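Local structure of GlcNAc Inducible Gene 2, GIG2 (Candida albicans, 6AKZ) at residues P13-R18 with P313-G318; T380-L385 with N455-S460. The protein binds a ferric ion and is probably an oxygenase of the DUF1479 family, built on a cupin-type fold. One frame throughout, in Å; residues are numbered along the deposited sequence.

Contact 1. Residues P13-R18 with P313-G318; sequences PDLDFR and PGTVPG
Leu15 makes a small van der Waals contact, apolar toward Pro317 and against the hydroxyl of Thr315, joining two loops near the periphery of the fold: the N-terminal segment just before helix 18-26, and the loop that leads into strand 322-323. No hydrogen bond crosses between the segments. The isobutyl end of Leu15 does the touching, with CG anti to the carbonyl carbon (chi1 -63°), which carries both methyls across to the second loop. CD1 lies 3.6 Å from Thr315 OG1, the two side chains running roughly perpendicular. The other methyl, CD2, packs 3.7 Å from Pro317 CD, and the same methyl is 4.0 Å from Pro317 CG, so the pyrrolidine ring is met along its CG-CD bond. The hydroxyl of Thr315 has its polar partner within its own loop, the carbonyl O of Phe312, and the Leu15 methyls lie beside a group already hydrogen-bonded. Past the contact, Asp16 OD1 accepts a hydrogen bond from Arg18 N at 2.8 Å, on the anti side of the carboxylate and 30° out of its plane, a capping bond at the turn that leads into the helix. Arg18 NH1 forms a salt bridge with Glu202 while NH2 bonds to Tyr237, whose side chain also touches Pro317. Between the two segments only packing acts, whereas a backbone hydrogen bond from Leu15 to Pro310 and a salt bridge from Asp14 to Lys311, both just before 313-318, pin the N-terminal segment to this loop by directional bonds.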
loop_
_atom_site.group_PDB
_atom_site.type_symbol
_atom_site.label_atom_id
_atom_site.label_comp_id
_atom_site.label_asym_id
_atom_site.label_seq_id
_atom_site.Cartn_x
_atom_site.Cartn_y
_atom_site.Cartn_z
ATOM N N PRO A 13 -14.632 6.535 -20.568
ATOM C CA PRO A 13 -15.730 5.655 -20.898
ATOM C C PRO A 13 -16.769 5.555 -19.798
ATOM O O PRO A 13 -16.524 5.878 -18.625
ATOM C CB PRO A 13 -15.059 4.297 -21.183
ATOM C CG PRO A 13 -13.767 4.351 -20.490
ATOM C CD PRO A 13 -13.362 5.809 -20.471
ATOM N N ASP A 14 -17.964 5.159 -20.208
ATOM C CA ASP A 14 -19.011 4.837 -19.277
ATOM C C ASP A 14 -18.705 3.433 -18.734
ATOM O O ASP A 14 -18.162 2.578 -19.461
ATOM C CB ASP A 14 -20.388 4.856 -19.974
ATOM C CG ASP A 14 -21.007 6.254 -20.088
ATOM O OD1 ASP A 14 -20.513 7.250 -19.504
ATOM O OD2 ASP A 14 -22.070 6.355 -20.733
ATOM N N LEU A 15 -18.973 3.222 -17.444
ATOM C CA LEU A 15 -19.080 1.866 -16.893
ATOM C C LEU A 15 -20.552 1.463 -17.055
ATOM O O LEU A 15 -21.339 2.248 -17.555
ATOM C CB LEU A 15 -18.681 1.851 -15.397
ATOM C CG LEU A 15 -17.219 2.254 -15.058
ATOM C CD1 LEU A 15 -17.066 2.313 -13.545
ATOM C CD2 LEU A 15 -16.247 1.246 -15.634
ATOM N N ASP A 16 -20.948 0.294 -16.568
ATOM C CA ASP A 16 -22.402 -0.001 -16.415
ATOM C C ASP A 16 -23.188 1.122 -15.683
ATOM O O ASP A 16 -22.604 1.792 -14.809
ATOM C CB ASP A 16 -22.580 -1.329 -15.691
ATOM C CG ASP A 16 -24.035 -1.729 -15.582
ATOM O OD1 ASP A 16 -24.734 -1.266 -14.634
ATOM O OD2 ASP A 16 -24.469 -2.490 -16.475
ATOM N N PHE A 17 -24.489 1.361 -16.015
ATOM C CA PHE A 17 -25.236 2.542 -15.417
ATOM C C PHE A 17 -25.581 2.389 -13.922
ATOM O O PHE A 17 -25.949 3.368 -13.224
ATOM C CB PHE A 17 -26.507 2.933 -16.230
ATOM C CG PHE A 17 -27.727 2.067 -15.914
ATOM C CD1 PHE A 17 -27.894 0.825 -16.503
ATOM C CD2 PHE A 17 -28.633 2.465 -14.941
ATOM C CE1 PHE A 17 -28.993 0.033 -16.178
ATOM C CE2 PHE A 17 -29.719 1.660 -14.596
ATOM C CZ PHE A 17 -29.907 0.456 -15.231
ATOM N N ARG A 18 -25.434 1.170 -13.387
ATOM C CA ARG A 18 -25.441 0.999 -11.911
ATOM C C ARG A 18 -24.523 1.957 -11.174
ATOM O O ARG A 18 -24.863 2.395 -10.058
ATOM C CB ARG A 18 -25.168 -0.455 -11.471
ATOM C CG ARG A 18 -23.758 -0.983 -11.543
ATOM C CD ARG A 18 -23.819 -2.504 -11.479
ATOM N NE ARG A 18 -22.526 -3.096 -11.687
ATOM C CZ ARG A 18 -21.564 -3.134 -10.756
ATOM N NH1 ARG A 18 -21.768 -2.610 -9.550
ATOM N NH2 ARG A 18 -20.389 -3.681 -11.039
ATOM N N PRO A 313 -13.370 7.532 -13.920
ATOM C CA PRO A 313 -12.205 7.506 -14.784
ATOM C C PRO A 313 -10.990 6.772 -14.215
ATOM O O PRO A 313 -10.746 6.829 -12.991
ATOM C CB PRO A 313 -11.897 8.976 -14.999
ATOM C CG PRO A 313 -13.045 9.763 -14.469
ATOM C CD PRO A 313 -13.777 8.888 -13.515
ATOM N N GLY A 314 -10.303 6.031 -15.077
ATOM C CA GLY A 314 -9.125 5.244 -14.691
ATOM C C GLY A 314 -9.426 3.905 -14.024
ATOM O O GLY A 314 -8.497 3.199 -13.626
ATOM N N THR A 315 -10.701 3.515 -13.956
ATOM C CA THR A 315 -11.095 2.282 -13.256
ATOM C C THR A 315 -11.399 1.180 -14.215
ATOM O O THR A 315 -11.934 1.442 -15.303
ATOM C CB THR A 315 -12.336 2.454 -12.340
ATOM O OG1 THR A 315 -13.486 2.750 -13.128
ATOM C CG2 THR A 315 -12.162 3.525 -11.210
ATOM N N VAL A 316 -11.083 -0.041 -13.798
ATOM C CA VAL A 316 -11.524 -1.275 -14.465
ATOM C C VAL A 316 -12.043 -2.153 -13.352
ATOM O O VAL A 316 -11.230 -2.785 -12.653
ATOM C CB VAL A 316 -10.373 -1.942 -15.221
ATOM C CG1 VAL A 316 -10.810 -3.240 -15.884
ATOM C CG2 VAL A 316 -9.848 -0.968 -16.280
ATOM N N PRO A 317 -13.390 -2.148 -13.115
ATOM C CA PRO A 317 -13.878 -2.934 -12.020
ATOM C C PRO A 317 -13.405 -4.369 -12.081
ATOM O O PRO A 317 -13.401 -4.934 -13.159
ATOM C CB PRO A 317 -15.394 -2.836 -12.172
ATOM C CG PRO A 317 -15.590 -1.503 -12.763
ATOM C CD PRO A 317 -14.468 -1.383 -13.737
ATOM N N GLY A 318 -12.929 -4.909 -10.933
ATOM C CA GLY A 318 -12.402 -6.240 -10.835
ATOM C C GLY A 318 -10.896 -6.327 -10.881
ATOM O O GLY A 318 -10.334 -7.399 -10.829
#

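Contact 2. Residues T380-L385 with N455-S460; sequences TNIQTL and NQALKS
Gln456 O is gripped by two donors from one residue, Ser460 N at 3.0 Å and Ser460 OG at 3.2 Å, one from each face of the peptide plane. The first is the regular helical bond; in the second the hydroxyl folds back on the last turn of helix 445-460, lying 28° off that plane. Across the contact itself the chemistry is wholly apolar. Ile382 sends its CG2 branch, anti to the backbone N, against the methyl of Ala457, with CG2 to CB at 3.7 Å. One turn further along helix 382-394, Leu385 meets Leu458, the residue after Ala457, methyl to methyl, their CD2 atoms 4.1 Å apart and their side chains crossing at about a right angle. Leu385 gets there with CG anti to its backbone N (chi1 177°). The small Ala457 side chain lets the backbones come close, with 7.5 Å between Ile382 CA and Ala457 CA. The pairs thus join the first turn of helix 382-394 to the C-terminal end of helix 445-460; Ile450 and Ala454 extend the seam along the latter helix, while Leu458 also packs on Leu386 and Arg389 of the former.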
loop_
_atom_site.group_PDB
_atom_site.type_symbol
_atom_site.label_atom_id
_atom_site.label_comp_id
_atom_site.label_asym_id
_atom_site.label_seq_id
_atom_site.Cartn_x
_atom_site.Cartn_y
_atom_site.Cartn_z
ATOM N N THR A 380 -9.508 -8.458 7.919
ATOM C CA THR A 380 -9.421 -8.763 6.456
ATOM C C THR A 380 -8.052 -9.384 6.108
ATOM O O THR A 380 -7.827 -9.605 4.941
ATOM C CB THR A 380 -9.746 -7.559 5.549
ATOM O OG1 THR A 380 -8.785 -6.493 5.744
ATOM C CG2 THR A 380 -11.161 -6.984 5.824
ATOM N N ASN A 381 -7.146 -9.524 7.098
ATOM C CA ASN A 381 -5.840 -10.120 6.946
ATOM C C ASN A 381 -5.744 -11.537 7.528
ATOM O O ASN A 381 -4.685 -12.148 7.489
ATOM C CB ASN A 381 -4.746 -9.216 7.493
ATOM C CG ASN A 381 -4.342 -8.170 6.473
ATOM O OD1 ASN A 381 -4.476 -8.442 5.255
ATOM N ND2 ASN A 381 -3.982 -6.960 6.900
ATOM N N ILE A 382 -6.823 -12.048 8.081
ATOM C CA ILE A 382 -6.752 -13.433 8.605
ATOM C C ILE A 382 -6.537 -14.420 7.445
ATOM O O ILE A 382 -5.759 -15.403 7.565
ATOM C CB ILE A 382 -7.981 -13.763 9.448
ATOM C CG1 ILE A 382 -8.083 -12.822 10.650
ATOM C CG2 ILE A 382 -7.927 -15.217 9.853
ATOM C CD1 ILE A 382 -6.952 -12.894 11.638
ATOM N N GLN A 383 -7.129 -14.148 6.291
ATOM C CA GLN A 383 -6.866 -15.074 5.143
ATOM C C GLN A 383 -5.420 -15.029 4.691
ATOM O O GLN A 383 -4.844 -16.027 4.339
ATOM C CB GLN A 383 -7.780 -14.729 3.973
ATOM C CG GLN A 383 -9.210 -15.084 4.252
ATOM C CD GLN A 383 -9.523 -16.579 4.246
ATOM O OE1 GLN A 383 -8.641 -17.461 4.082
ATOM N NE2 GLN A 383 -10.809 -16.881 4.430
ATOM N N THR A 384 -4.822 -13.866 4.779
ATOM C CA THR A 384 -3.432 -13.689 4.484
ATOM C C THR A 384 -2.558 -14.470 5.466
ATOM O O THR A 384 -1.661 -15.156 5.019
ATOM C CB THR A 384 -3.012 -12.179 4.466
ATOM O OG1 THR A 384 -3.659 -11.590 3.343
ATOM C CG2 THR A 384 -1.520 -11.990 4.371
ATOM N N LEU A 385 -2.889 -14.413 6.743
ATOM C CA LEU A 385 -2.125 -15.069 7.780
ATOM C C LEU A 385 -2.127 -16.619 7.386
ATOM O O LEU A 385 -1.115 -17.268 7.465
ATOM C CB LEU A 385 -2.837 -14.893 9.094
ATOM C CG LEU A 385 -2.238 -15.565 10.315
ATOM C CD1 LEU A 385 -0.881 -15.074 10.628
ATOM C CD2 LEU A 385 -3.229 -15.353 11.462
ATOM N N ASN A 455 -6.044 -16.928 16.286
ATOM C CA ASN A 455 -5.776 -18.189 16.922
ATOM C C ASN A 455 -6.808 -19.257 16.616
ATOM O O ASN A 455 -6.410 -20.413 16.335
ATOM C CB ASN A 455 -5.635 -17.972 18.402
ATOM C CG ASN A 455 -4.342 -17.263 18.779
ATOM O OD1 ASN A 455 -3.422 -17.017 17.969
ATOM N ND2 ASN A 455 -4.251 -16.955 20.021
ATOM N N GLN A 456 -8.081 -18.905 16.617
ATOM C CA GLN A 456 -9.130 -19.804 16.196
ATOM C C GLN A 456 -8.994 -20.281 14.737
ATOM O O GLN A 456 -9.202 -21.458 14.435
ATOM C CB GLN A 456 -10.490 -19.179 16.371
ATOM C CG GLN A 456 -10.945 -18.806 17.792
ATOM C CD GLN A 456 -12.141 -17.871 17.754
ATOM O OE1 GLN A 456 -13.090 -18.114 17.043
ATOM N NE2 GLN A 456 -12.079 -16.734 18.465
ATOM N N ALA A 457 -8.728 -19.345 13.825
ATOM C CA ALA A 457 -8.409 -19.683 12.485
ATOM C C ALA A 457 -7.167 -20.540 12.347
ATOM O O ALA A 457 -7.195 -21.499 11.588
ATOM C CB ALA A 457 -8.336 -18.445 11.615
ATOM N N LEU A 458 -6.108 -20.288 13.116
ATOM C CA LEU A 458 -4.972 -21.169 13.006
ATOM C C LEU A 458 -5.347 -22.572 13.480
ATOM O O LEU A 458 -4.874 -23.554 12.874
ATOM C CB LEU A 458 -3.820 -20.648 13.778
ATOM C CG LEU A 458 -3.244 -19.292 13.346
ATOM C CD1 LEU A 458 -2.178 -18.865 14.353
ATOM C CD2 LEU A 458 -2.615 -19.417 11.965
ATOM N N LYS A 459 -6.196 -22.682 14.506
ATOM C CA LYS A 459 -6.632 -24.029 14.997
ATOM C C LYS A 459 -7.487 -24.774 14.018
ATOM O O LYS A 459 -7.258 -25.980 13.798
ATOM C CB LYS A 459 -7.408 -23.950 16.303
ATOM C CG LYS A 459 -6.556 -24.054 17.532
ATOM C CD LYS A 459 -7.378 -23.683 18.784
ATOM C CE LYS A 459 -6.549 -22.952 19.848
ATOM N NZ LYS A 459 -5.630 -23.928 20.481
ATOM N N SER A 460 -8.457 -24.125 13.413
ATOM C CA SER A 460 -9.380 -24.765 12.480
ATOM C C SER A 460 -8.878 -24.806 11.059
ATOM O O SER A 460 -9.358 -25.608 10.273
ATOM C CB SER A 460 -10.689 -23.999 12.438
ATOM O OG SER A 460 -11.191 -23.855 13.753
#

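Overall arrangement
Contact 1 and contact 2 are separate regions of one chain, with centres 33 Å apart and nearest atoms about 16 Å from each other; they do not touch. Both segments of contact 1 precede those of contact 2 in the sequence, and each contact lies more than 20 Å from the centre of the chain. Contact 1 is the one nearer the iron: the side chain of Thr315 is about 11 Å from that of His192, which holds the ferric ion together with Asp194 and His355. Contact 2 lies away from the metal site. The sequence spans differ widely, with 294 residues between the segments of contact 1 against 69 in contact 2.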